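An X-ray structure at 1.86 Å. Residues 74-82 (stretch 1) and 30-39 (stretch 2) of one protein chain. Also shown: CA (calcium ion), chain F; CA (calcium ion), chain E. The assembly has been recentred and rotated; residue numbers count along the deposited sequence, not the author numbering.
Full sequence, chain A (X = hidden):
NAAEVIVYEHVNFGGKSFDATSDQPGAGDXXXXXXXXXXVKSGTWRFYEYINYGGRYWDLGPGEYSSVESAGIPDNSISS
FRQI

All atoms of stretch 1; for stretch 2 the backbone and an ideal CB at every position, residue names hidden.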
# COMPACT_ATOMS: atom_id res chain seq x y z
N PRO A 74 1.15 -7.92 7.09
CA PRO A 74 1.81 -9.15 6.65
C PRO A 74 2.33 -8.97 5.23
O PRO A 74 1.71 -8.29 4.41
CB PRO A 74 0.70 -10.20 6.75
CG PRO A 74 -0.57 -9.39 6.59
CD PRO A 74 -0.27 -8.15 7.39
N ASP A 75 3.48 -9.56 4.93
CA ASP A 75 4.08 -9.41 3.61
C ASP A 75 3.25 -10.09 2.51
O ASP A 75 2.62 -11.11 2.75
CB ASP A 75 5.50 -9.97 3.62
CG ASP A 75 6.28 -9.59 2.38
OD1 ASP A 75 6.08 -8.46 1.88
OD2 ASP A 75 7.11 -10.40 1.92
N ASN A 76 3.25 -9.49 1.32
CA ASN A 76 2.52 -10.03 0.17
C ASN A 76 1.04 -10.28 0.45
O ASN A 76 0.49 -11.28 -0.01
CB ASN A 76 3.16 -11.34 -0.30
CG ASN A 76 4.59 -11.16 -0.70
OD1 ASN A 76 4.99 -10.06 -1.02
ND2 ASN A 76 5.36 -12.24 -0.70
N SER A 77 0.40 -9.39 1.19
CA SER A 77 -1.00 -9.60 1.53
C SER A 77 -1.95 -8.47 1.18
O SER A 77 -3.16 -8.66 1.21
CB SER A 77 -1.12 -9.90 3.02
OG SER A 77 -0.76 -8.75 3.78
N ILE A 78 -1.44 -7.29 0.88
CA ILE A 78 -2.32 -6.18 0.54
C ILE A 78 -3.05 -6.47 -0.77
O ILE A 78 -2.43 -6.91 -1.74
CB ILE A 78 -1.53 -4.86 0.42
CG1 ILE A 78 -0.98 -4.48 1.80
CG2 ILE A 78 -2.43 -3.75 -0.14
CD1 ILE A 78 -0.04 -3.30 1.79
N SER A 79 -4.36 -6.23 -0.80
CA SER A 79 -5.14 -6.48 -2.01
C SER A 79 -5.95 -5.28 -2.47
O SER A 79 -6.57 -5.31 -3.54
CB SER A 79 -6.06 -7.68 -1.81
OG SER A 79 -5.30 -8.87 -1.80
N SER A 80 -5.97 -4.22 -1.67
CA SER A 80 -6.68 -3.00 -2.02
C SER A 80 -6.32 -1.92 -1.02
O SER A 80 -5.91 -2.21 0.10
CB SER A 80 -8.20 -3.22 -2.04
OG SER A 80 -8.71 -3.57 -0.76
N PHE A 81 -6.43 -0.67 -1.44
CA PHE A 81 -6.14 0.44 -0.55
C PHE A 81 -6.79 1.72 -1.04
O PHE A 81 -7.01 1.90 -2.24
CB PHE A 81 -4.61 0.62 -0.36
CG PHE A 81 -3.84 0.84 -1.64
CD1 PHE A 81 -3.75 2.11 -2.21
CD2 PHE A 81 -3.16 -0.21 -2.24
CE1 PHE A 81 -2.99 2.32 -3.36
CE2 PHE A 81 -2.40 -0.01 -3.39
CZ PHE A 81 -2.32 1.25 -3.96
N ARG A 82 -7.14 2.58 -0.09
CA ARG A 82 -7.79 3.84 -0.43
C ARG A 82 -7.45 4.91 0.59
O ARG A 82 -6.99 4.63 1.69
CB ARG A 82 -9.30 3.66 -0.50
CG ARG A 82 -9.94 3.17 0.80
CD ARG A 82 -11.44 3.02 0.62
NE ARG A 82 -12.05 2.26 1.72
CZ ARG A 82 -13.32 1.87 1.73
NH1 ARG A 82 -14.12 2.16 0.71
NH2 ARG A 82 -13.79 1.17 2.76
N UNK A 30 -1.10 -4.91 -11.21
CA UNK A 30 -0.49 -6.21 -10.96
C UNK A 30 0.33 -6.32 -9.68
O UNK A 30 1.36 -6.99 -9.64
CB UNK A 30 0.41 -6.57 -12.15
N UNK A 31 -0.14 -5.67 -8.62
CA UNK A 31 0.56 -5.72 -7.34
C UNK A 31 -0.27 -6.35 -6.24
O UNK A 31 0.04 -6.20 -5.06
CB UNK A 31 0.98 -4.31 -6.92
N UNK A 32 -1.33 -7.05 -6.61
CA UNK A 32 -2.17 -7.70 -5.61
C UNK A 32 -1.38 -8.85 -4.98
O UNK A 32 -0.79 -9.68 -5.68
CB UNK A 32 -3.47 -8.20 -6.23
N UNK A 33 -1.35 -8.87 -3.65
CA UNK A 33 -0.62 -9.89 -2.91
C UNK A 33 0.87 -9.90 -3.19
O UNK A 33 1.49 -10.96 -3.21
CB UNK A 33 -1.20 -11.27 -3.23
N UNK A 34 1.44 -8.71 -3.38
CA UNK A 34 2.87 -8.59 -3.65
C UNK A 34 3.54 -7.43 -2.91
O UNK A 34 4.76 -7.43 -2.75
CB UNK A 34 3.09 -8.42 -5.15
N UNK A 35 2.78 -6.44 -2.48
CA UNK A 35 3.37 -5.27 -1.82
C UNK A 35 4.20 -5.57 -0.57
O UNK A 35 3.72 -6.20 0.38
CB UNK A 35 2.25 -4.30 -1.44
N UNK A 36 5.45 -5.10 -0.57
CA UNK A 36 6.38 -5.31 0.53
C UNK A 36 6.99 -4.05 1.13
O UNK A 36 7.60 -4.10 2.20
CB UNK A 36 7.51 -6.22 0.05
N UNK A 37 6.87 -2.94 0.43
CA UNK A 37 7.38 -1.67 0.94
C UNK A 37 6.44 -0.58 0.43
O UNK A 37 5.81 -0.74 -0.62
CB UNK A 37 8.82 -1.42 0.50
N UNK A 38 6.35 0.51 1.17
CA UNK A 38 5.43 1.59 0.82
C UNK A 38 5.99 2.96 1.17
O UNK A 38 6.72 3.12 2.14
CB UNK A 38 4.09 1.39 1.53
N UNK A 39 5.61 3.96 0.36
CA UNK A 39 6.02 5.34 0.61
C UNK A 39 4.78 6.22 0.56
O UNK A 39 4.22 6.44 -0.51
CB UNK A 39 7.07 5.81 -0.40
CA CA F . -4.56 -10.44 0.14
CA CA E . 6.73 -8.91 -2.22

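Position 30 has phi/psi of 52/37, a left-handed conformation that favours Gly, Asn or Asp, and its CB has nothing of stretch 1 near it. It is Asn 30. Position 31 points sideways, also beyond reach of stretch 1, so the contact leaves its choice open; it is Leu 31.

At position 32 the CB points sideways and lies 4.8 Å from Ser 79 OG, a hydroxyl in need of an acceptor. A short polar side chain could bridge that gap: Asn or Asp. The residue is Asn 32; with chi1 t, its end swings nearer and OD1 accepts a very short hydrogen bond of 2.5 Å from Ser 79 OG.

Position 33 is left-handed again (61/36), which suits Gly, Asn or Asp. Its backbone N donates to Ile 78 O at 2.9 Å, a bond open to any residue but proline. The calcium of chain F, bound by Ser 77 O and Ser 79 OG, lies nearby and calls for an oxygen, with a carboxylate best because it brings charge. Asp 33 supplies it: CA-to-CB points away overall, but chi1 m returns OD1 to the metal at 2.5 Å.

Position 34 points away from stretch 1 and tolerates many long or polar side chains. Its carbonyl does the work, since O binds the calcium of chain E at 2.5 Å, beside Asn 76 OD1. Lys 34 turns back along its own stretch, NZ donating to Asn 30 O at 2.9 Å.

Position 35 points sideways, its ideal CB 4.1 Å from Ile 78 CD1, with the Phe 81 ring farther off in another direction. Only carbon is offered to the side chain, so Ile, Leu, Val or Met would suit. In Ile 35, CD1 reaches Ile 78 CG2 at 3.9 Å and Phe 81 CE2 at 4.1 Å. Its backbone O also accepts a weak hydrogen bond from Asn 76 N at 3.5 Å.

At position 36 the ideal CB is a tight 3.2 Å from Asp 75 OD1, with the chain E calcium close by. A small hydroxyl fits, Ser or possibly Thr. Ser 36 OG donates a very short hydrogen bond of 2.5 Å to Asp 75 OD1 while binding the calcium at 2.5 Å, as Ser 79 OG serves both Asn 32 and the other ion.

Position 37 begins a strand and points away; stretch 1 offers nothing there, so this contact leaves many residues possible. It is Ser 37, its OG hydrogen-bonded elsewhere in the structure. Position 38 points toward stretch 1, where Ile 78 ends in a methyl, so a branched or long aliphatic suits. Ile 38 CD1 meets Ile 78 CD1 at 3.8 Å. Position 39 is out of reach, open to many residues, and is Lys 39.

Stretch 2 30-39: NLNDKISSIK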
# COMPACT_ATOMS: atom_id res chain seq x y z
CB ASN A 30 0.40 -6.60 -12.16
CG ASN A 30 -0.41 -7.12 -13.33
OD1 ASN A 30 0.13 -7.38 -14.41
ND2 ASN A 30 -1.72 -7.29 -13.13
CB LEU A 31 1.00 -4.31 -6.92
CG LEU A 31 2.19 -3.76 -7.71
CD1 LEU A 31 2.38 -2.29 -7.40
CD2 LEU A 31 3.43 -4.56 -7.35
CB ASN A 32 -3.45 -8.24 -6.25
CG ASN A 32 -4.31 -8.99 -5.27
OD1 ASN A 32 -4.31 -8.70 -4.07
ND2 ASN A 32 -5.06 -9.97 -5.77
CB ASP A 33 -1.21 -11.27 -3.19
CG ASP A 33 -2.57 -11.43 -2.58
OD1 ASP A 33 -2.80 -10.75 -1.57
OD2 ASP A 33 -3.40 -12.22 -3.08
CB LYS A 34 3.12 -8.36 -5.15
CG LYS A 34 2.62 -9.43 -6.08
CD LYS A 34 3.06 -9.08 -7.49
CE LYS A 34 2.41 -9.96 -8.53
NZ LYS A 34 2.83 -9.53 -9.89
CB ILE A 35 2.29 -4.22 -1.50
CG1 ILE A 35 1.66 -3.74 -2.81
CG2 ILE A 35 2.91 -3.05 -0.74
CD1 ILE A 35 0.40 -2.92 -2.63
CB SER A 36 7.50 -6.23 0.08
OG SER A 36 6.97 -7.51 -0.20
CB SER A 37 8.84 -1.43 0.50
OG SER A 37 9.00 -1.46 -0.90
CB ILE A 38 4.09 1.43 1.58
CG1 ILE A 38 3.46 0.07 1.28
CG2 ILE A 38 3.14 2.57 1.22
CD1 ILE A 38 2.28 -0.27 2.18
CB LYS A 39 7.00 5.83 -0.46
CG LYS A 39 8.41 5.28 -0.35
CD LYS A 39 9.30 5.96 -1.38
CE LYS A 39 10.67 5.32 -1.47
NZ LYS A 39 11.51 6.03 -2.48
O HOH W 1 0.02 -6.24 -2.56
O HOH W 2 1.46 -6.73 1.86
O HOH W 3 8.11 -10.28 -0.38
O HOH W 4 6.04 -10.47 -4.15
O HOH W 5 9.10 -9.58 -3.28
O HOH W 6 -3.54 -12.61 1.50
O HOH W 7 -6.38 -12.12 -1.13
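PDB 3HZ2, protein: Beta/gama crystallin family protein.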